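Local coordinates for protein oxidoreductase, iron/ascorbate family (Shewanella oneidensis, PDB 3ON7) that probably uses iron(II), 2-oxoglutarate and dioxygen to carry out an oxidation, as relatives that form ethylene and oxidise L-arginine do, at residues G167-A172 against R232-E237; I154-P159 against T242-S247; A173-N178 against F226-H231; T25-L30 against I211-D216. All coordinates share one frame; numbering follows the deposited sequence.

Contact 1 of 4, residues G167-A172 against R232-E237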
loop_
_atom_site.group_PDB
_atom_site.type_symbol
_atom_site.label_atom_id
_atom_site.label_comp_id
_atom_site.label_asym_id
_atom_site.label_seq_id
_atom_site.Cartn_x
_atom_site.Cartn_y
_atom_site.Cartn_z
ATOM N N GLY B 167 16.674 -17.174 22.385
ATOM C CA GLY B 167 16.319 -16.158 23.368
ATOM C C GLY B 167 15.275 -16.649 24.354
ATOM O O GLY B 167 14.566 -17.625 24.084
ATOM N N ALA B 168 15.169 -15.963 25.491
ATOM C CA ALA B 168 14.130 -16.270 26.482
ATOM C C ALA B 168 12.707 -15.999 25.955
ATOM O O ALA B 168 11.739 -16.575 26.452
ATOM C CB ALA B 168 14.378 -15.504 27.749
ATOM N N ILE B 169 12.584 -15.136 24.951
ATOM C CA ILE B 169 11.279 -14.781 24.392
ATOM C C ILE B 169 11.223 -15.147 22.904
ATOM O O ILE B 169 12.056 -14.716 22.133
ATOM C CB ILE B 169 10.988 -13.269 24.573
ATOM C CG1 ILE B 169 10.916 -12.913 26.048
ATOM C CG2 ILE B 169 9.683 -12.893 23.932
ATOM C CD1 ILE B 169 10.828 -11.428 26.286
ATOM N N ARG B 170 10.231 -15.943 22.530
ATOM C CA ARG B 170 10.056 -16.431 21.170
ATOM C C ARG B 170 9.165 -15.484 20.391
ATOM O O ARG B 170 9.506 -15.082 19.280
ATOM C CB ARG B 170 9.428 -17.838 21.184
ATOM C CG ARG B 170 9.219 -18.483 19.799
ATOM C CD ARG B 170 8.650 -19.904 19.886
ATOM N NE ARG B 170 9.556 -20.839 20.555
ATOM C CZ ARG B 170 10.227 -21.839 19.973
ATOM N NH1 ARG B 170 10.114 -22.101 18.678
ATOM N NH2 ARG B 170 11.011 -22.606 20.710
ATOM N N ALA B 171 8.002 -15.161 20.951
ATOM C CA ALA B 171 7.146 -14.123 20.373
ATOM C C ALA B 171 6.899 -12.977 21.387
ATOM O O ALA B 171 6.392 -13.211 22.478
ATOM C CB ALA B 171 5.826 -14.733 19.875
ATOM N N ALA B 172 7.281 -11.751 21.014
ATOM C CA ALA B 172 7.117 -10.562 21.864
ATOM C C ALA B 172 5.671 -10.317 22.289
ATOM O O ALA B 172 4.728 -10.671 21.562
ATOM C CB ALA B 172 7.615 -9.327 21.130
ATOM N N ARG B 232 2.245 -13.217 25.073
ATOM C CA ARG B 232 3.566 -13.527 24.503
ATOM C C ARG B 232 3.863 -15.022 24.533
ATOM O O ARG B 232 3.124 -15.795 25.145
ATOM C CB ARG B 232 4.666 -12.791 25.285
ATOM C CG ARG B 232 4.853 -13.302 26.704
ATOM C CD ARG B 232 5.901 -12.560 27.466
ATOM N NE ARG B 232 6.138 -13.160 28.774
ATOM C CZ ARG B 232 7.138 -12.827 29.588
ATOM N NH1 ARG B 232 8.007 -11.876 29.246
ATOM N NH2 ARG B 232 7.284 -13.457 30.747
ATOM N N VAL B 233 4.945 -15.435 23.878
ATOM C CA VAL B 233 5.416 -16.812 24.003
ATOM C C VAL B 233 6.861 -16.786 24.487
ATOM O O VAL B 233 7.733 -16.234 23.812
ATOM C CB VAL B 233 5.290 -17.623 22.670
ATOM C CG1 VAL B 233 5.823 -19.054 22.845
ATOM C CG2 VAL B 233 3.856 -17.644 22.193
ATOM N N ILE B 234 7.118 -17.365 25.664
ATOM C CA ILE B 234 8.499 -17.486 26.163
ATOM C C ILE B 234 9.028 -18.882 25.834
ATOM O O ILE B 234 8.250 -19.758 25.478
ATOM C CB ILE B 234 8.633 -17.165 27.683
ATOM C CG1 ILE B 234 7.865 -18.160 28.570
ATOM C CG2 ILE B 234 8.180 -15.765 27.959
ATOM C CD1 ILE B 234 8.254 -18.099 30.059
ATOM N N ASN B 235 10.343 -19.052 25.904
ATOM C CA ASN B 235 11.005 -20.376 25.789
ATOM C C ASN B 235 11.478 -20.760 27.179
ATOM O O ASN B 235 12.567 -20.371 27.598
ATOM C CB ASN B 235 12.209 -20.349 24.826
ATOM C CG ASN B 235 11.803 -20.179 23.372
ATOM O OD1 ASN B 235 10.862 -20.801 22.914
ATOM N ND2 ASN B 235 12.507 -19.316 22.647
ATOM N N PRO B 236 10.634 -21.479 27.929
ATOM C CA PRO B 236 10.989 -21.768 29.303
ATOM C C PRO B 236 12.122 -22.782 29.373
ATOM O O PRO B 236 12.418 -23.434 28.383
ATOM C CB PRO B 236 9.691 -22.321 29.904
ATOM C CG PRO B 236 8.909 -22.814 28.776
ATOM C CD PRO B 236 9.297 -21.991 27.584
ATOM N N GLU B 237 12.755 -22.870 30.536
ATOM C CA GLU B 237 13.879 -23.747 30.756
ATOM C C GLU B 237 13.461 -25.159 30.368
ATOM O O GLU B 237 12.403 -25.619 30.759
ATOM C CB GLU B 237 14.327 -23.652 32.224
ATOM C CG GLU B 237 15.476 -24.554 32.628
ATOM C CD GLU B 237 16.752 -24.332 31.824
ATOM O OE1 GLU B 237 17.126 -23.154 31.579
ATOM O OE2 GLU B 237 17.389 -25.350 31.456
#

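Contact 2 of 4, residues I154-P159 against T242-S247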
loop_
_atom_site.group_PDB
_atom_site.type_symbol
_atom_site.label_atom_id
_atom_site.label_comp_id
_atom_site.label_asym_id
_atom_site.label_seq_id
_atom_site.Cartn_x
_atom_site.Cartn_y
_atom_site.Cartn_z
ATOM N N ILE B 154 0.063 -19.912 9.151
ATOM C CA ILE B 154 0.758 -21.131 9.560
ATOM C C ILE B 154 2.205 -20.759 9.838
ATOM O O ILE B 154 2.937 -20.411 8.915
ATOM C CB ILE B 154 0.634 -22.213 8.479
ATOM C CG1 ILE B 154 -0.847 -22.406 8.157
ATOM C CG2 ILE B 154 1.321 -23.568 8.918
ATOM C CD1 ILE B 154 -1.176 -23.516 7.219
ATOM N N LEU B 155 2.592 -20.805 11.124
ATOM C CA LEU B 155 3.920 -20.377 11.564
ATOM C C LEU B 155 4.850 -21.569 11.732
ATOM O O LEU B 155 4.441 -22.608 12.259
ATOM C CB LEU B 155 3.820 -19.631 12.899
ATOM C CG LEU B 155 3.416 -18.163 12.772
ATOM C CD1 LEU B 155 4.639 -17.285 12.693
ATOM C CD2 LEU B 155 2.535 -17.941 11.546
ATOM N N HIS B 156 6.100 -21.416 11.282
ATOM C CA HIS B 156 7.126 -22.428 11.485
ATOM C C HIS B 156 8.415 -21.814 12.019
ATOM O O HIS B 156 9.033 -21.005 11.346
ATOM C CB HIS B 156 7.435 -23.198 10.212
ATOM C CG HIS B 156 8.567 -24.176 10.368
ATOM N ND1 HIS B 156 9.661 -24.198 9.529
ATOM C CD2 HIS B 156 8.775 -25.157 11.280
ATOM C CE1 HIS B 156 10.487 -25.161 9.911
ATOM N NE2 HIS B 156 9.970 -25.756 10.972
ATOM N N TYR B 157 8.783 -22.199 13.241
ATOM C CA TYR B 157 10.067 -21.881 13.813
ATOM C C TYR B 157 11.008 -23.020 13.542
ATOM O O TYR B 157 10.871 -24.074 14.152
ATOM C CB TYR B 157 9.953 -21.699 15.317
ATOM C CG TYR B 157 9.087 -20.543 15.715
ATOM C CD1 TYR B 157 7.705 -20.690 15.847
ATOM C CD2 TYR B 157 9.650 -19.300 15.965
ATOM C CE1 TYR B 157 6.914 -19.625 16.220
ATOM C CE2 TYR B 157 8.864 -18.225 16.329
ATOM C CZ TYR B 157 7.502 -18.390 16.454
ATOM O OH TYR B 157 6.751 -17.321 16.832
ATOM N N PRO B 158 11.984 -22.818 12.647
ATOM C CA PRO B 158 12.931 -23.903 12.359
ATOM C C PRO B 158 13.898 -24.233 13.504
ATOM O O PRO B 158 14.164 -23.386 14.364
ATOM C CB PRO B 158 13.734 -23.376 11.150
ATOM C CG PRO B 158 12.913 -22.252 10.580
ATOM C CD PRO B 158 12.192 -21.655 11.762
ATOM N N PRO B 159 14.450 -25.460 13.495
ATOM C CA PRO B 159 15.450 -25.836 14.471
ATOM C C PRO B 159 16.644 -24.915 14.426
ATOM O O PRO B 159 16.998 -24.438 13.366
ATOM C CB PRO B 159 15.903 -27.236 14.022
ATOM C CG PRO B 159 14.997 -27.659 12.956
ATOM C CD PRO B 159 14.272 -26.477 12.443
ATOM N N THR B 242 16.583 -27.466 19.087
ATOM C CA THR B 242 16.725 -28.245 17.857
ATOM C C THR B 242 15.409 -28.793 17.315
ATOM O O THR B 242 15.408 -29.449 16.283
ATOM C CB THR B 242 17.705 -29.439 18.050
ATOM O OG1 THR B 242 17.135 -30.387 18.954
ATOM C CG2 THR B 242 19.018 -28.971 18.611
ATOM N N LYS B 243 14.291 -28.543 17.990
ATOM C CA LYS B 243 12.986 -28.986 17.477
ATOM C C LYS B 243 12.233 -27.884 16.750
ATOM O O LYS B 243 12.210 -26.733 17.204
ATOM C CB LYS B 243 12.106 -29.530 18.600
ATOM C CG LYS B 243 12.734 -30.650 19.398
ATOM C CD LYS B 243 13.284 -31.760 18.505
ATOM C CE LYS B 243 13.701 -32.990 19.296
ATOM N NZ LYS B 243 13.835 -34.177 18.389
ATOM N N SER B 244 11.614 -28.256 15.631
ATOM C CA SER B 244 10.705 -27.378 14.904
ATOM C C SER B 244 9.454 -27.144 15.738
ATOM O O SER B 244 9.058 -27.998 16.539
ATOM C CB SER B 244 10.266 -28.010 13.587
ATOM O OG SER B 244 11.232 -27.877 12.557
ATOM N N ARG B 245 8.837 -25.989 15.559
ATOM C CA ARG B 245 7.498 -25.755 16.103
ATOM C C ARG B 245 6.585 -25.215 15.016
ATOM O O ARG B 245 6.919 -24.249 14.334
ATOM C CB ARG B 245 7.531 -24.773 17.265
ATOM C CG ARG B 245 6.163 -24.585 17.918
ATOM C CD ARG B 245 6.225 -23.744 19.176
ATOM N NE ARG B 245 7.108 -24.311 20.192
ATOM C CZ ARG B 245 7.460 -23.684 21.304
ATOM N NH1 ARG B 245 6.992 -22.467 21.550
ATOM N NH2 ARG B 245 8.287 -24.263 22.172
ATOM N N ILE B 246 5.442 -25.860 14.861
ATOM C CA ILE B 246 4.396 -25.440 13.930
ATOM C C ILE B 246 3.260 -24.937 14.811
ATOM O O ILE B 246 3.022 -25.498 15.883
ATOM C CB ILE B 246 3.911 -26.624 13.067
ATOM C CG1 ILE B 246 5.018 -27.055 12.092
ATOM C CG2 ILE B 246 2.614 -26.292 12.323
ATOM C CD1 ILE B 246 5.166 -26.181 10.859
ATOM N N SER B 247 2.615 -23.851 14.397
ATOM C CA SER B 247 1.371 -23.391 15.041
ATOM C C SER B 247 0.407 -22.771 14.015
ATOM O O SER B 247 0.844 -22.312 12.960
ATOM C CB SER B 247 1.664 -22.416 16.173
ATOM O OG SER B 247 2.209 -21.237 15.662
HETATM O O HOH W 1 11.760 -23.998 17.465
#

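Contact 3 of 4, residues A173-N178 against F226-H231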
loop_
_atom_site.group_PDB
_atom_site.type_symbol
_atom_site.label_atom_id
_atom_site.label_comp_id
_atom_site.label_asym_id
_atom_site.label_seq_id
_atom_site.Cartn_x
_atom_site.Cartn_y
_atom_site.Cartn_z
ATOM N N ALA B 173 5.520 -9.699 23.466
ATOM C CA ALA B 173 4.212 -9.255 23.980
ATOM C C ALA B 173 3.506 -8.404 22.948
ATOM O O ALA B 173 4.069 -7.445 22.445
ATOM C CB ALA B 173 4.368 -8.448 25.281
ATOM N N HIS B 174 2.265 -8.764 22.648
ATOM C CA HIS B 174 1.471 -8.038 21.677
ATOM C C HIS B 174 -0.012 -8.237 21.953
ATOM O O HIS B 174 -0.417 -9.179 22.678
ATOM C CB HIS B 174 1.785 -8.559 20.270
ATOM C CG HIS B 174 1.409 -9.999 20.069
ATOM N ND1 HIS B 174 2.175 -11.046 20.550
ATOM C CD2 HIS B 174 0.330 -10.568 19.470
ATOM C CE1 HIS B 174 1.598 -12.195 20.236
ATOM N NE2 HIS B 174 0.484 -11.934 19.571
ATOM N N GLU B 175 -0.814 -7.391 21.321
ATOM C CA GLU B 175 -2.249 -7.591 21.244
ATOM C C GLU B 175 -2.702 -7.900 19.828
ATOM O O GLU B 175 -2.080 -7.497 18.871
ATOM C CB GLU B 175 -2.979 -6.360 21.740
ATOM C CG GLU B 175 -2.767 -6.122 23.217
ATOM C CD GLU B 175 -2.077 -4.814 23.501
ATOM O OE1 GLU B 175 -1.070 -4.484 22.818
ATOM O OE2 GLU B 175 -2.565 -4.115 24.409
ATOM N N ASP B 176 -3.787 -8.648 19.708
ATOM C CA ASP B 176 -4.407 -8.864 18.422
ATOM C C ASP B 176 -5.335 -7.708 18.138
ATOM O O ASP B 176 -6.012 -7.217 19.031
ATOM C CB ASP B 176 -5.192 -10.165 18.421
ATOM C CG ASP B 176 -4.286 -11.398 18.537
ATOM O OD1 ASP B 176 -3.034 -11.267 18.395
ATOM O OD2 ASP B 176 -4.840 -12.485 18.788
ATOM N N ILE B 177 -5.352 -7.264 16.887
ATOM C CA ILE B 177 -6.235 -6.182 16.485
ATOM C C ILE B 177 -7.633 -6.648 16.144
ATOM O O ILE B 177 -8.563 -5.849 16.122
ATOM C CB ILE B 177 -5.655 -5.430 15.271
ATOM C CG1 ILE B 177 -6.223 -3.997 15.222
ATOM C CG2 ILE B 177 -5.897 -6.196 13.973
ATOM C CD1 ILE B 177 -5.756 -3.192 13.993
ATOM N N ASN B 178 -7.784 -7.938 15.847
ATOM C CA ASN B 178 -8.992 -8.434 15.182
ATOM C C ASN B 178 -10.138 -8.720 16.165
ATOM O O ASN B 178 -10.148 -8.182 17.271
ATOM C CB ASN B 178 -8.629 -9.657 14.353
ATOM C CG ASN B 178 -7.870 -10.678 15.153
ATOM O OD1 ASN B 178 -6.722 -10.443 15.489
ATOM N ND2 ASN B 178 -8.521 -11.772 15.525
ATOM N N PHE B 226 -15.164 -6.703 27.206
ATOM C CA PHE B 226 -14.252 -7.798 26.901
ATOM C C PHE B 226 -12.885 -7.222 26.577
ATOM O O PHE B 226 -12.737 -6.531 25.585
ATOM C CB PHE B 226 -14.774 -8.632 25.727
ATOM C CG PHE B 226 -16.003 -9.428 26.061
ATOM C CD1 PHE B 226 -15.942 -10.463 26.985
ATOM C CD2 PHE B 226 -17.220 -9.134 25.479
ATOM C CE1 PHE B 226 -17.072 -11.197 27.311
ATOM C CE2 PHE B 226 -18.362 -9.862 25.806
ATOM C CZ PHE B 226 -18.284 -10.898 26.717
ATOM N N PRO B 227 -11.876 -7.496 27.417
ATOM C CA PRO B 227 -10.573 -6.885 27.171
ATOM C C PRO B 227 -9.744 -7.609 26.104
ATOM O O PRO B 227 -9.752 -8.845 26.060
ATOM C CB PRO B 227 -9.900 -6.957 28.538
ATOM C CG PRO B 227 -10.499 -8.202 29.169
ATOM C CD PRO B 227 -11.930 -8.178 28.715
ATOM N N SER B 228 -9.056 -6.836 25.259
ATOM C CA SER B 228 -8.009 -7.358 24.382
ATOM C C SER B 228 -6.710 -7.324 25.149
ATOM O O SER B 228 -6.191 -6.257 25.440
ATOM C CB SER B 228 -7.857 -6.511 23.127
ATOM O OG SER B 228 -6.765 -6.975 22.335
ATOM N N THR B 229 -6.198 -8.501 25.477
ATOM C CA THR B 229 -5.130 -8.652 26.476
ATOM C C THR B 229 -3.771 -9.000 25.817
ATOM O O THR B 229 -3.691 -9.681 24.774
ATOM C CB THR B 229 -5.519 -9.744 27.530
ATOM O OG1 THR B 229 -6.781 -9.419 28.115
ATOM C CG2 THR B 229 -4.502 -9.840 28.645
ATOM N N SER B 230 -2.720 -8.489 26.445
ATOM C CA SER B 230 -1.367 -8.650 25.988
ATOM C C SER B 230 -0.919 -10.077 26.268
ATOM O O SER B 230 -1.014 -10.556 27.421
ATOM C CB SER B 230 -0.461 -7.658 26.734
ATOM O OG SER B 230 0.892 -7.769 26.335
ATOM N N HIS B 231 -0.413 -10.733 25.226
ATOM C CA HIS B 231 0.109 -12.083 25.337
ATOM C C HIS B 231 1.455 -12.232 24.623
ATOM O O HIS B 231 1.747 -11.474 23.685
ATOM C CB HIS B 231 -0.893 -13.093 24.790
ATOM C CG HIS B 231 -1.402 -12.778 23.423
ATOM N ND1 HIS B 231 -2.298 -11.759 23.173
ATOM C CD2 HIS B 231 -1.165 -13.371 22.233
ATOM C CE1 HIS B 231 -2.573 -11.735 21.882
ATOM N NE2 HIS B 231 -1.894 -12.699 21.291
HETATM O O HOH W 2 1.182 -5.885 24.403
HETATM O O HOH W 3 -4.960 -9.446 22.381
#

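Contact 4 of 4, residues T25-L30 against I211-D216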
loop_
_atom_site.group_PDB
_atom_site.type_symbol
_atom_site.label_atom_id
_atom_site.label_comp_id
_atom_site.label_asym_id
_atom_site.label_seq_id
_atom_site.Cartn_x
_atom_site.Cartn_y
_atom_site.Cartn_z
ATOM N N THR B 25 -10.084 -12.241 31.785
ATOM C CA THR B 25 -8.672 -12.316 31.388
ATOM C C THR B 25 -8.397 -11.997 29.922
ATOM O O THR B 25 -7.241 -11.898 29.536
ATOM C CB THR B 25 -8.092 -13.738 31.601
ATOM O OG1 THR B 25 -8.625 -14.623 30.600
ATOM C CG2 THR B 25 -8.399 -14.261 32.986
ATOM N N GLY B 26 -9.434 -11.894 29.090
ATOM C CA GLY B 26 -9.239 -11.724 27.643
ATOM C C GLY B 26 -9.026 -13.021 26.881
ATOM O O GLY B 26 -8.968 -13.004 25.659
ATOM N N PHE B 27 -8.940 -14.138 27.606
ATOM C CA PHE B 27 -8.613 -15.448 27.047
ATOM C C PHE B 27 -9.532 -16.531 27.607
ATOM O O PHE B 27 -10.035 -16.426 28.728
ATOM C CB PHE B 27 -7.170 -15.841 27.385
ATOM C CG PHE B 27 -6.160 -15.359 26.381
ATOM C CD1 PHE B 27 -5.885 -13.996 26.245
ATOM C CD2 PHE B 27 -5.474 -16.266 25.576
ATOM C CE1 PHE B 27 -4.974 -13.558 25.331
ATOM C CE2 PHE B 27 -4.555 -15.830 24.663
ATOM C CZ PHE B 27 -4.299 -14.477 24.536
ATOM N N GLY B 28 -9.705 -17.583 26.814
ATOM C CA GLY B 28 -10.460 -18.757 27.215
ATOM C C GLY B 28 -9.784 -19.981 26.657
ATOM O O GLY B 28 -9.291 -19.953 25.543
ATOM N N VAL B 29 -9.746 -21.056 27.433
ATOM C CA VAL B 29 -9.082 -22.284 27.020
ATOM C C VAL B 29 -10.139 -23.397 26.953
ATOM O O VAL B 29 -10.830 -23.623 27.926
ATOM C CB VAL B 29 -7.987 -22.641 28.037
ATOM C CG1 VAL B 29 -7.292 -23.930 27.659
ATOM C CG2 VAL B 29 -6.993 -21.503 28.170
ATOM N N LEU B 30 -10.291 -24.053 25.803
ATOM C CA LEU B 30 -11.264 -25.130 25.660
ATOM C C LEU B 30 -10.600 -26.473 25.407
ATOM O O LEU B 30 -9.778 -26.585 24.498
ATOM C CB LEU B 30 -12.225 -24.849 24.507
ATOM C CG LEU B 30 -13.310 -23.800 24.717
ATOM C CD1 LEU B 30 -14.077 -23.616 23.411
ATOM C CD2 LEU B 30 -14.230 -24.179 25.844
ATOM N N ILE B 211 -7.143 -22.386 22.308
ATOM C CA ILE B 211 -7.025 -21.121 23.052
ATOM C C ILE B 211 -7.698 -20.045 22.246
ATOM O O ILE B 211 -7.462 -19.929 21.041
ATOM C CB ILE B 211 -5.542 -20.715 23.276
ATOM C CG1 ILE B 211 -4.712 -21.934 23.647
ATOM C CG2 ILE B 211 -5.399 -19.600 24.364
ATOM C CD1 ILE B 211 -5.333 -22.825 24.702
ATOM N N ILE B 212 -8.569 -19.286 22.890
ATOM C CA ILE B 212 -9.329 -18.256 22.215
ATOM C C ILE B 212 -9.146 -16.947 22.940
ATOM O O ILE B 212 -9.269 -16.891 24.166
ATOM C CB ILE B 212 -10.817 -18.614 22.168
ATOM C CG1 ILE B 212 -11.020 -19.915 21.371
ATOM C CG2 ILE B 212 -11.640 -17.486 21.540
ATOM C CD1 ILE B 212 -11.230 -21.106 22.235
ATOM N N ASN B 213 -8.863 -15.882 22.188
ATOM C CA ASN B 213 -8.683 -14.581 22.796
ATOM C C ASN B 213 -9.416 -13.447 22.069
ATOM O O ASN B 213 -9.623 -13.490 20.856
ATOM C CB ASN B 213 -7.199 -14.295 23.004
ATOM C CG ASN B 213 -6.459 -13.976 21.714
ATOM O OD1 ASN B 213 -6.065 -14.870 20.946
ATOM N ND2 ASN B 213 -6.220 -12.691 21.489
ATOM N N ILE B 214 -9.879 -12.490 22.867
ATOM C CA ILE B 214 -10.489 -11.241 22.418
ATOM C C ILE B 214 -9.424 -10.409 21.720
ATOM O O ILE B 214 -8.282 -10.369 22.188
ATOM C CB ILE B 214 -10.949 -10.413 23.638
ATOM C CG1 ILE B 214 -11.987 -11.172 24.462
ATOM C CG2 ILE B 214 -11.486 -8.992 23.221
ATOM C CD1 ILE B 214 -13.291 -11.531 23.723
ATOM N N GLY B 215 -9.800 -9.749 20.624
ATOM C CA GLY B 215 -8.925 -8.801 19.911
ATOM C C GLY B 215 -9.456 -7.367 20.009
ATOM O O GLY B 215 -10.609 -7.146 20.427
ATOM N N ASP B 216 -8.620 -6.389 19.638
ATOM C CA ASP B 216 -8.952 -4.969 19.837
ATOM C C ASP B 216 -10.313 -4.559 19.296
ATOM O O ASP B 216 -11.012 -3.737 19.900
ATOM C CB ASP B 216 -7.900 -4.059 19.200
ATOM C CG ASP B 216 -6.612 -4.054 19.967
ATOM O OD1 ASP B 216 -6.626 -4.604 21.087
ATOM O OD2 ASP B 216 -5.597 -3.527 19.448
HETATM O O HOH W 4 -7.279 -11.251 24.603
#

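Contact 1 of 4, residues G167-A172 against R232-E237
Arg170 and Asn235 meet with their flat groups almost perpendicular, the guanidinium and amide planes 86° apart. The guanidinium comes side-on and sets two N-H groups on one oxygen. NE of Arg170 lies 2.7 Å from OD1 of Asn235, in the carbonyl plane and on a lone pair; NH2 of Arg170, 2.9 Å from the same OD1, stands above that plane. CG of Arg170 is anti to the backbone N (chi1 -179°), and a bend at chi3 (-64°) swings NE across to the amide. The other arm of the amide is held too, since ND2 of Asn235 donates to O of Gly167 at 3.0 Å in a nearly straight bond. The backbone N of Asn235 bonds O of Ala168. Behind this grip the strands form a classic beta bulge: N of Arg170 (2.8 Å) and N of Ala171 (3.1 Å) both donate to O of Val233, and N of Val233 returns a bond to O of Ala171. CG1 of Val233 packs against CB and CD of Arg170. Elsewhere, the side chains of Ile169 and Arg232 cross at about a right angle; the guanidinium of Arg232 is bonded to Gln192. A flip of the Asn235 amide would probably cost both sets of bonds, and its doubly gripped oxygen, together with the cation-pi partner Tyr157, probably offsets the repulsion between Arg170 and the nearby Arg245.

Contact 2 of 4, residues I154-P159 against T242-S247
The His156 ring meets Ser244 at its edge, where NE2 of His156 lies 2.9 Å from OG of Ser244 in a nearly straight hydrogen bond that either could donate. Over the centre of one ring face sits N of Pro158, and the ring of Phe51 meets the imidazole with planes at about 20°. CD1 of Ile246 approaches obliquely, 3.8 Å from CD2 of His156. The Tyr157 ring has O of Arg245 at its edge, 3.9 Å from CD1 of Tyr157, and makes a cation-pi contact with Arg170.

The rings stand on opposite faces of two antiparallel strands of the large sheet, 154-157 against 245-247. Leu155 and Ser247 form one hydrogen-bonded pair, with N of Leu155 2.9 Å from O of Ser247; Tyr157 and Arg245 form the next, with N of Tyr157 3.0 Å from O of Arg245. Between them His156 and Ile246 are a non-hydrogen-bonded pair, and their side chains share the face that Gln48 of helix 37-51 covers. Past the strand ends the chains stay close: CD of Pro159 touches OG of Ser244 at 3.3 Å, and a water lies 2.8 Å from O of Lys243.

ND1 of His156 is bonded to Glu88, so both ring nitrogens are engaged and the rotation of the imidazole is fixed. The neighbouring carboxylate would probably make the ring more basic, and Ser244 OG can answer either protonation at NE2.

Contact 3 of 4, residues A173-N178 against F226-H231
His174, Asp176 and His231 have the arrangement of the two-histidine, one-carboxylate facial triad with which iron(II)/2-oxoglutarate oxygenases bind their metal, and they probably form that site here, although no metal accompanies them. NE2 of His174 and NE2 of His231 lie 3.0 Å apart without a hydrogen bond, as befits two ligands of one ion. The rings meet obliquely, planes at 60° and centroids 4.1 Å apart. The Asp176 carboxylate stands almost upright to the His231 ring, its CG at the ring edge, with OD1 of Asp176 3.4 Å from NE2 of His231.

The two histidines form an antiparallel hydrogen-bonded pair where strands 169-174 and 231-234 adjoin, in the smaller sheet of a double-stranded beta-helix (jelly roll). N of His174 is 2.9 Å from O of His231, and N of His231 is 3.0 Å from O of His174. Both side chains leave the same face, each with CG between the backbone N and carbonyl carbon (chi1 64° and 51°), which brings the two rings together.

A second shell sets the rotations. ND1 of His231 donates in the ring plane to O of Thr229 at 3.0 Å, ND1 of His174 bonds Ala172, and OD2 of Asp176 is held by Thr181 and Asn213. An alanine in place of His231 would probably leave the presumed metal one ligand short and O of Thr229 without its ring donor. A water ties N of Asp176 (3.0 Å) to O of Thr229 and to OG of Ser228, which also bonds Asp216.

Contact 4 of 4, residues T25-L30 against I211-D216
O of Gly26 is gripped twice, by N of Ile214 at 3.0 Å and by a water 2.7 Å away that also donates to O of Ile214. Gly26 leaves helix 14-25 with a positive phi (84°), and N of Phe27 turns back to OG1 of Thr25 in an ST turn. From there the chain enters strand 27-30, antiparallel to 211-214. Gly28 and Ile212 are the hydrogen-bonded pair, N of Gly28 to O of Ile212 at 2.8 Å and N of Ile212 to O of Gly28 at 2.8 Å.

Phe27 and Asn213 lie side by side and point the same way. CB of Asn213 sits over the centre of one ring face in a CH-pi contact, and the Asn213 amide is only 14° from parallel with the ring. CG2 of Ile211 comes to the ring edge, 3.5 Å from CD2 of Phe27. Farther along, CD1 of Ile211 rests 3.7 Å from CG1 of Val29. ND2 of Asn213 reaches OD2 of Asp176, and the Phe27 ring meets His231 edge-to-face, so this pair backs the presumed metal site. An alanine at Phe27 would probably open a gap beside Asn213 and Ile211 and leave the His231 ring freer to shift.

Phe27 and Ile211 pack toward strand 191-194; on the other face, Leu30 and Ile212 meet Phe18 of helix 14-25 and Leu120 of helix 103-126. On the edges turned away from each other, strand 27-31 bonds strand 6-8 and strand 210-214 bonds strand 180-184.

Contact 4 is wholly buried, contacts 2 and 3 are partly so, and contact 1 lies at the surface. Contacts 2 and 4 pair strands of the large sheet on opposite sides of the chain's centre; contacts 1 and 3 continue each other along strand 169-174 and its neighbour in the smaller sheet. Chemistry follows place: apolar packing round an aromatic ring dominates contact 4, a presumed metal-binding triad contact 3, a histidine held at both nitrogens contact 2, and an arginine-amide grip contact 1. Contacts 3 and 4 adjoin, N of Asp216 lying 2.8 Å from O of Asp176, while contacts 1 and 2 meet through two arginines of like charge.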